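Local atomic coordinates of aminoglycoside N(3)-acetyltransferase (Enterobacter cloacae, PDB entry 6NP3), a protein that transfers an acetyl group from acetyl-CoA to the 3-amino group of 2-deoxystreptamine antibiotics such as gentamicin, probably conferring bacterial resistance to them. Residues 42-47 with 106-111; 228-231 with 235-238; 141-146 with 173-178. All coordinates share one frame; numbering follows the deposited sequence.

How the interactions relate
In all three the direct contacts are apolar and only partly buried. Interaction 1 joins helix 39-50 to the loop between helix 101-106 and strand 112-113, at one edge of the mixed sheet; it alone places an aromatic face under a methyl group and adds a water bridge at the polar rim. Interaction 2 lies about 27 Å away, centre to centre, beside strand 237-241 at the other edge, where one valine methyl meets the end of helix 222-233. Interaction 3, across the centre of the chain from interaction 1, sets a turn against helix 170-176 beside the antibiotic pocket, with small residues and a proline. No two touch, but Glu-174 of interaction 3 packs on helix 222-233, which carries interaction 2.

Interaction 1 of 3, residues 42-47 with 106-111; sequences LVDALI and RTYPGC
Val-43 on helix 39-50 and Tyr-108 in the loop after helix 101-106 mark the nearest backbone approach, 8.7 Å between their CA atoms, so side chains alone bridge the gap. Tyr-108 spans most of it: with CG anti to its backbone N (chi1 -168°), the ring extends from the loop to the helix. Ile-47 comes from the opposite direction and lays its CD1 methyl over one ring face, 3.4 Å from the ring centroid and 16° off the normal. This is a close CH-pi contact, displaced toward the phenol end, where CD1 lies 3.3 Å from Tyr-108 CZ. The other face is covered by CD of Pro-109, so the ring is held between an isoleucine methyl and the proline that follows it in sequence. That proline begins the central pair of a type II beta turn, Tyr-108 to Cys-111, with Gly-110 at the position of positive phi and Cys-111 N bonded to Tyr-108 O; the turn leads the chain from helix 101-106 into the outer strand 112-113. Val-43 CG1 approaches the ring obliquely, 4.3 Å from Tyr-108 CD1, while also packing on helix 101-106. The polar rim is closed by water 1, which donates to Asp-44 OD1 at 2.8 Å and pairs with Tyr-108 OH at 2.6 Å. Gln-40 NE2, one helical turn earlier, also bonds to Asp-44 OD1 and helps fix the carboxylate, whose plane is turned 65° from that of the ring. Tyr-108 also touches Ile-124 of strand 121-124.

Interaction 2 of 3, residues 228-231 with 235-238; sequences RDYL and RVAQ
Tyr-230 and Leu-231, consecutive residues near the end of helix 222-233, both reach the same methyl group of Val-236, just past the turn that follows the helix. The first of them, Tyr-230, turns its ring away from its own backbone N (chi1 179°), which carries CE2 to the valine, and the long axis of its side chain runs at about a right angle to that residue. CE2 comes within 4.1 Å of Val-236 CG2, and the methyl meets the ring obliquely. The ring is buried and held from several sides: its hydroxyl is hydrogen-bonded to Asp-253, Phe-257 packs against it edge-to-face, and Ile-249 and Ile-254 add aliphatic cover. These neighbours on helix 251-265 and strand 244-250 probably help fix its rotation, with the valine as one more wall. The backbone O of Tyr-230 is taken by the hydroxyl of Thr-234 at the turn.

Leu-231 follows. Its CD2 branch crosses the valine obliquely and comes within 4.1 Å of Val-236 CG2, so that one methyl group meets both helix residues at equal range. At these separations the fit is van der Waals contact without crowding. Gln-238 folds back on its own segment, its NE2 donating to Val-236 O at 2.9 Å with an N-H...O angle of 161°. The oxygen lies 7° out of the side-chain amide plane.

Val-236 also leans on Arg-247 and Ile-249 of strand 244-250. The contact thus closes a tight helix-to-strand connection: a short loop leads from helix 222-233 to strand 237-241, one of the two outermost strands of the mixed sheet, which pairs antiparallel with 244-250.

Interaction 3 of 3, residues 141-146 with 173-178; sequences YGPRSP and AEAVAR
Gly-142 and Ala-175 bring the two backbones to 5.3 Å between CA atoms, where the loop before helix 146-151 passes the last turn of helix 170-176. So near an approach suits the two small residues that meet there: the Ala-175 methyl points at the loop and rests against bare backbone, its CB 3.8 Å from Gly-142 CA. Beside it, Pro-143 lies obliquely across Val-176, whose CG1 is 3.7 Å from both ring atoms CG and CD. A chi1 of -56° sets this branch opposite the carbonyl carbon of Val-176 and faces it to the proline. Val-176 also packs on Ile-259 of helix 251-265. Gly-142 to Ser-145 form a type II beta turn with Pro-143 and Arg-144 at its corners, Arg-144 having positive phi. Two bonds grip Gly-142 O: Ser-145 N at 3.1 Å, and Ser-145 OG at 2.7 Å, the hydroxyl donating in the carbonyl plane onto a lone pair. Ser-145 is in turn the N-cap of helix 146-151, its OG reaching Ala-148 N through a weak bond. Both segments connect to the antibiotic pocket, 141-146 directly and 173-178 through His-171. Tyr-141 hydrogen-bonds the bound gentamicin through OH, and its ring meets that of His-171. Glu-174 OE2 bonds to His-171 ND1, which probably helps position this gentamicin-pocket residue, seen binding acetyl-CoA in another structure of this protein.

Interaction 1 of 3, residues 42-47 with 106-111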
loop_
_atom_site.group_PDB
_atom_site.type_symbol
_atom_site.label_atom_id
_atom_site.label_comp_id
_atom_site.label_asym_id
_atom_site.label_seq_id
_atom_site.Cartn_x
_atom_site.Cartn_y
_atom_site.Cartn_z
ATOM N N LEU A 42 -14.846 -10.555 1.155
ATOM C CA LEU A 42 -14.266 -9.694 0.137
ATOM C C LEU A 42 -12.878 -10.149 -0.274
ATOM O O LEU A 42 -12.543 -10.057 -1.457
ATOM C CB LEU A 42 -14.254 -8.261 0.636
ATOM C CG LEU A 42 -13.662 -7.235 -0.323
ATOM C CD1 LEU A 42 -14.295 -7.224 -1.664
ATOM C CD2 LEU A 42 -13.799 -5.845 0.327
ATOM N N VAL A 43 -12.058 -10.634 0.658
ATOM C CA VAL A 43 -10.778 -11.223 0.265
ATOM C C VAL A 43 -11.006 -12.370 -0.721
ATOM O O VAL A 43 -10.348 -12.463 -1.768
ATOM C CB VAL A 43 -10.003 -11.689 1.512
ATOM C CG1 VAL A 43 -8.752 -12.430 1.125
ATOM C CG2 VAL A 43 -9.660 -10.532 2.393
ATOM N N ASP A 44 -11.932 -13.281 -0.389
ATOM C CA ASP A 44 -12.231 -14.400 -1.283
ATOM C C ASP A 44 -12.720 -13.908 -2.632
ATOM O O ASP A 44 -12.384 -14.479 -3.676
ATOM C CB ASP A 44 -13.281 -15.333 -0.665
ATOM C CG ASP A 44 -12.790 -16.041 0.579
ATOM O OD1 ASP A 44 -11.567 -16.189 0.775
ATOM O OD2 ASP A 44 -13.651 -16.504 1.359
ATOM N N ALA A 45 -13.553 -12.876 -2.634
ATOM C CA ALA A 45 -14.061 -12.353 -3.895
ATOM C C ALA A 45 -12.939 -11.756 -4.744
ATOM O O ALA A 45 -12.916 -11.948 -5.963
ATOM C CB ALA A 45 -15.112 -11.285 -3.614
ATOM N N LEU A 46 -12.011 -11.022 -4.123
ATOM C CA LEU A 46 -10.885 -10.461 -4.865
ATOM C C LEU A 46 -10.032 -11.554 -5.495
ATOM O O LEU A 46 -9.619 -11.447 -6.658
ATOM C CB LEU A 46 -10.033 -9.601 -3.932
ATOM C CG LEU A 46 -10.659 -8.334 -3.350
ATOM C CD1 LEU A 46 -9.821 -7.782 -2.225
ATOM C CD2 LEU A 46 -10.816 -7.321 -4.477
ATOM N N ILE A 47 -9.742 -12.601 -4.727
ATOM C CA ILE A 47 -8.946 -13.709 -5.222
ATOM C C ILE A 47 -9.654 -14.403 -6.370
ATOM O O ILE A 47 -9.030 -14.749 -7.377
ATOM C CB ILE A 47 -8.634 -14.662 -4.054
ATOM C CG1 ILE A 47 -7.708 -13.967 -3.056
ATOM C CG2 ILE A 47 -8.039 -15.966 -4.542
ATOM C CD1 ILE A 47 -7.514 -14.722 -1.770
ATOM N N ARG A 106 -3.067 -10.753 4.707
ATOM C CA ARG A 106 -1.732 -11.243 5.000
ATOM C C ARG A 106 -1.736 -12.639 5.617
ATOM O O ARG A 106 -0.750 -13.364 5.473
ATOM C CB ARG A 106 -0.957 -10.236 5.853
ATOM C CG ARG A 106 -1.318 -10.216 7.314
ATOM C CD ARG A 106 -0.299 -10.972 8.157
ATOM N NE ARG A 106 -0.705 -10.994 9.553
ATOM C CZ ARG A 106 -0.264 -11.870 10.440
ATOM N NH1 ARG A 106 0.682 -12.725 10.095
ATOM N NH2 ARG A 106 -0.727 -11.836 11.680
ATOM N N THR A 107 -2.815 -13.041 6.291
ATOM C CA THR A 107 -2.923 -14.394 6.842
ATOM C C THR A 107 -3.495 -15.415 5.860
ATOM O O THR A 107 -3.651 -16.590 6.220
ATOM C CB THR A 107 -3.765 -14.384 8.132
ATOM O OG1 THR A 107 -5.054 -13.826 7.872
ATOM C CG2 THR A 107 -3.055 -13.612 9.233
ATOM N N TYR A 108 -3.818 -15.012 4.643
ATOM C CA TYR A 108 -4.344 -15.960 3.673
ATOM C C TYR A 108 -3.292 -17.018 3.364
ATOM O O TYR A 108 -2.105 -16.703 3.207
ATOM C CB TYR A 108 -4.713 -15.222 2.392
ATOM C CG TYR A 108 -5.524 -16.053 1.446
ATOM C CD1 TYR A 108 -6.877 -16.242 1.677
ATOM C CD2 TYR A 108 -4.946 -16.655 0.334
ATOM C CE1 TYR A 108 -7.640 -17.008 0.840
ATOM C CE2 TYR A 108 -5.713 -17.425 -0.521
ATOM C CZ TYR A 108 -7.056 -17.583 -0.253
ATOM O OH TYR A 108 -7.832 -18.345 -1.092
ATOM N N PRO A 109 -3.673 -18.287 3.259
ATOM C CA PRO A 109 -2.661 -19.313 2.991
ATOM C C PRO A 109 -1.908 -19.041 1.697
ATOM O O PRO A 109 -2.494 -18.766 0.656
ATOM C CB PRO A 109 -3.477 -20.607 2.918
ATOM C CG PRO A 109 -4.717 -20.312 3.684
ATOM C CD PRO A 109 -5.017 -18.859 3.427
ATOM N N GLY A 110 -0.594 -19.119 1.779
ATOM C CA GLY A 110 0.261 -18.858 0.650
ATOM C C GLY A 110 0.637 -17.405 0.436
ATOM O O GLY A 110 1.439 -17.130 -0.462
ATOM N N CYS A 111 0.051 -16.471 1.192
ATOM C CA CYS A 111 0.430 -15.070 1.072
ATOM C C CYS A 111 1.916 -14.938 1.359
ATOM O O CYS A 111 2.448 -15.566 2.280
ATOM C CB CYS A 111 -0.382 -14.220 2.050
ATOM S SG CYS A 111 -0.200 -12.500 1.814
HETATM O O HOH W 1 -10.433 -17.854 -1.179
#

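Interaction 2 of 3, residues 228-231 with 235-238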
loop_
_atom_site.group_PDB
_atom_site.type_symbol
_atom_site.label_atom_id
_atom_site.label_comp_id
_atom_site.label_asym_id
_atom_site.label_seq_id
_atom_site.Cartn_x
_atom_site.Cartn_y
_atom_site.Cartn_z
ATOM N N ARG A 228 -6.806 13.536 -6.460
ATOM C CA ARG A 228 -8.020 14.306 -6.725
ATOM C C ARG A 228 -7.979 14.933 -8.111
ATOM O O ARG A 228 -8.972 14.896 -8.851
ATOM C CB ARG A 228 -8.197 15.422 -5.692
ATOM C CG ARG A 228 -8.784 15.034 -4.374
ATOM C CD ARG A 228 -9.037 16.247 -3.468
ATOM N NE ARG A 228 -9.223 15.810 -2.085
ATOM C CZ ARG A 228 -10.305 15.177 -1.646
ATOM N NH1 ARG A 228 -11.303 14.915 -2.474
ATOM N NH2 ARG A 228 -10.391 14.805 -0.378
ATOM N N ASP A 229 -6.858 15.568 -8.460
ATOM C CA ASP A 229 -6.705 16.144 -9.792
ATOM C C ASP A 229 -6.875 15.068 -10.855
ATOM O O ASP A 229 -7.686 15.213 -11.778
ATOM C CB ASP A 229 -5.340 16.828 -9.919
ATOM C CG ASP A 229 -5.441 18.343 -9.977
ATOM O OD1 ASP A 229 -6.558 18.887 -10.051
ATOM O OD2 ASP A 229 -4.390 19.009 -9.958
ATOM N N TYR A 230 -6.193 13.934 -10.673
ATOM C CA TYR A 230 -6.225 12.870 -11.676
ATOM C C TYR A 230 -7.647 12.397 -11.904
ATOM O O TYR A 230 -8.083 12.234 -13.046
ATOM C CB TYR A 230 -5.353 11.704 -11.223
ATOM C CG TYR A 230 -5.315 10.535 -12.152
ATOM C CD1 TYR A 230 -4.458 10.523 -13.205
ATOM C CD2 TYR A 230 -6.136 9.427 -11.960
ATOM C CE1 TYR A 230 -4.376 9.416 -14.039
ATOM C CE2 TYR A 230 -6.085 8.343 -12.795
ATOM C CZ TYR A 230 -5.211 8.343 -13.831
ATOM O OH TYR A 230 -5.171 7.225 -14.629
ATOM N N LEU A 231 -8.378 12.179 -10.821
ATOM C CA LEU A 231 -9.727 11.659 -10.944
ATOM C C LEU A 231 -10.673 12.678 -11.552
ATOM O O LEU A 231 -11.678 12.290 -12.152
ATOM C CB LEU A 231 -10.228 11.193 -9.582
ATOM C CG LEU A 231 -9.487 9.962 -9.051
ATOM C CD1 LEU A 231 -9.894 9.667 -7.610
ATOM C CD2 LEU A 231 -9.746 8.732 -9.916
ATOM N N ARG A 235 -10.859 9.381 -17.423
ATOM C CA ARG A 235 -11.866 8.330 -17.431
ATOM C C ARG A 235 -11.356 7.147 -16.627
ATOM O O ARG A 235 -10.284 6.607 -16.918
ATOM C CB ARG A 235 -12.189 7.923 -18.865
ATOM C CG ARG A 235 -12.951 9.028 -19.589
ATOM C CD ARG A 235 -13.408 8.601 -20.963
ATOM N NE ARG A 235 -14.443 7.575 -20.895
ATOM C CZ ARG A 235 -15.079 7.096 -21.956
ATOM N NH1 ARG A 235 -14.767 7.551 -23.153
ATOM N NH2 ARG A 235 -16.004 6.162 -21.816
ATOM N N VAL A 236 -12.125 6.772 -15.618
ATOM C CA VAL A 236 -11.809 5.702 -14.687
ATOM C C VAL A 236 -13.109 4.957 -14.407
ATOM O O VAL A 236 -14.119 5.573 -14.048
ATOM C CB VAL A 236 -11.234 6.308 -13.391
ATOM C CG1 VAL A 236 -11.079 5.242 -12.333
ATOM C CG2 VAL A 236 -9.914 7.040 -13.639
ATOM N N ALA A 237 -13.100 3.632 -14.554
ATOM C CA ALA A 237 -14.304 2.868 -14.258
ATOM C C ALA A 237 -14.708 3.062 -12.806
ATOM O O ALA A 237 -13.879 2.955 -11.895
ATOM C CB ALA A 237 -14.076 1.379 -14.527
ATOM N N GLN A 238 -15.993 3.356 -12.604
ATOM C CA GLN A 238 -16.575 3.586 -11.297
ATOM C C GLN A 238 -17.798 2.697 -11.169
ATOM O O GLN A 238 -18.516 2.454 -12.143
ATOM C CB GLN A 238 -16.986 5.050 -11.157
ATOM C CG GLN A 238 -15.800 6.023 -11.265
ATOM C CD GLN A 238 -16.197 7.398 -11.759
ATOM O OE1 GLN A 238 -16.995 8.090 -11.134
ATOM N NE2 GLN A 238 -15.646 7.793 -12.896
#

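Interaction 3 of 3, residues 141-146 with 173-178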
loop_
_atom_site.group_PDB
_atom_site.type_symbol
_atom_site.label_atom_id
_atom_site.label_comp_id
_atom_site.label_asym_id
_atom_site.label_seq_id
_atom_site.Cartn_x
_atom_site.Cartn_y
_atom_site.Cartn_z
ATOM N N TYR A 141 8.860 2.829 -0.898
ATOM C CA TYR A 141 7.845 2.903 -1.941
ATOM C C TYR A 141 8.405 3.294 -3.287
ATOM O O TYR A 141 7.631 3.412 -4.240
ATOM C CB TYR A 141 6.743 3.916 -1.577
ATOM C CG TYR A 141 6.268 3.711 -0.156
ATOM C CD1 TYR A 141 5.488 2.611 0.187
ATOM C CD2 TYR A 141 6.664 4.557 0.862
ATOM C CE1 TYR A 141 5.085 2.389 1.485
ATOM C CE2 TYR A 141 6.258 4.329 2.170
ATOM C CZ TYR A 141 5.477 3.238 2.464
ATOM O OH TYR A 141 5.098 2.983 3.760
ATOM N N GLY A 142 9.712 3.454 -3.403
ATOM C CA GLY A 142 10.279 3.935 -4.628
ATOM C C GLY A 142 10.928 2.845 -5.443
ATOM O O GLY A 142 10.556 1.667 -5.354
ATOM N N PRO A 143 11.926 3.223 -6.254
ATOM C CA PRO A 143 12.655 2.226 -7.041
ATOM C C PRO A 143 13.109 1.069 -6.164
ATOM O O PRO A 143 13.526 1.250 -5.021
ATOM C CB PRO A 143 13.822 3.020 -7.644
ATOM C CG PRO A 143 13.257 4.435 -7.756
ATOM C CD PRO A 143 12.381 4.603 -6.551
ATOM N N ARG A 144 12.989 -0.129 -6.725
ATOM C CA ARG A 144 13.455 -1.392 -6.160
ATOM C C ARG A 144 12.470 -1.928 -5.126
ATOM O O ARG A 144 12.702 -3.017 -4.570
ATOM C CB ARG A 144 14.877 -1.322 -5.585
ATOM C CG ARG A 144 15.884 -0.861 -6.639
ATOM C CD ARG A 144 17.316 -0.880 -6.123
ATOM N NE ARG A 144 17.710 -2.224 -5.709
ATOM C CZ ARG A 144 18.321 -3.112 -6.488
ATOM N NH1 ARG A 144 18.635 -2.813 -7.739
ATOM N NH2 ARG A 144 18.623 -4.309 -6.009
ATOM N N SER A 145 11.375 -1.229 -4.856
ATOM C CA SER A 145 10.374 -1.718 -3.919
ATOM C C SER A 145 9.322 -2.559 -4.619
ATOM O O SER A 145 9.209 -2.587 -5.844
ATOM C CB SER A 145 9.685 -0.552 -3.218
ATOM O OG SER A 145 8.792 0.096 -4.108
ATOM N N PRO A 146 8.452 -3.211 -3.841
ATOM C CA PRO A 146 7.326 -3.925 -4.454
ATOM C C PRO A 146 6.418 -3.025 -5.267
ATOM O O PRO A 146 5.848 -3.471 -6.274
ATOM C CB PRO A 146 6.614 -4.531 -3.249
ATOM C CG PRO A 146 7.723 -4.810 -2.261
ATOM C CD PRO A 146 8.619 -3.568 -2.419
ATOM N N ALA A 173 5.874 8.132 -7.148
ATOM C CA ALA A 173 6.055 9.387 -7.863
ATOM C C ALA A 173 6.842 10.382 -7.026
ATOM O O ALA A 173 7.684 11.126 -7.541
ATOM C CB ALA A 173 4.711 9.981 -8.238
ATOM N N GLU A 174 6.545 10.444 -5.738
ATOM C CA GLU A 174 7.254 11.353 -4.854
ATOM C C GLU A 174 8.730 10.997 -4.786
ATOM O O GLU A 174 9.590 11.882 -4.777
ATOM C CB GLU A 174 6.611 11.308 -3.463
ATOM C CG GLU A 174 5.199 11.832 -3.386
ATOM C CD GLU A 174 4.620 11.852 -2.023
ATOM O OE1 GLU A 174 3.742 12.696 -1.807
ATOM O OE2 GLU A 174 4.973 11.012 -1.184
ATOM N N ALA A 175 9.036 9.698 -4.717
ATOM C CA ALA A 175 10.411 9.243 -4.608
ATOM C C ALA A 175 11.222 9.638 -5.822
ATOM O O ALA A 175 12.364 10.079 -5.670
ATOM C CB ALA A 175 10.432 7.736 -4.450
ATOM N N VAL A 176 10.635 9.565 -7.016
ATOM C CA VAL A 176 11.415 9.814 -8.221
ATOM C C VAL A 176 11.289 11.238 -8.750
ATOM O O VAL A 176 12.037 11.617 -9.671
ATOM C CB VAL A 176 11.138 8.804 -9.352
ATOM C CG1 VAL A 176 11.374 7.369 -8.868
ATOM C CG2 VAL A 176 9.740 8.966 -9.941
ATOM N N ALA A 177 10.400 12.041 -8.198
ATOM C CA ALA A 177 10.174 13.370 -8.745
ATOM C C ALA A 177 11.434 14.227 -8.652
ATOM O O ALA A 177 12.071 14.322 -7.604
ATOM C CB ALA A 177 9.030 14.042 -7.999
ATOM N N ARG A 178 11.755 14.910 -9.754
ATOM C CA ARG A 178 12.958 15.735 -9.849
ATOM C C ARG A 178 12.614 17.149 -9.390
ATOM O O ARG A 178 12.428 18.077 -10.183
ATOM C CB ARG A 178 13.461 15.747 -11.285
ATOM C CG ARG A 178 13.919 14.419 -11.774
ATOM C CD ARG A 178 14.115 14.410 -13.270
ATOM N NE ARG A 178 14.703 13.166 -13.736
ATOM C CZ ARG A 178 14.896 12.866 -15.010
ATOM N NH1 ARG A 178 14.532 13.691 -15.969
ATOM N NH2 ARG A 178 15.470 11.728 -15.313
#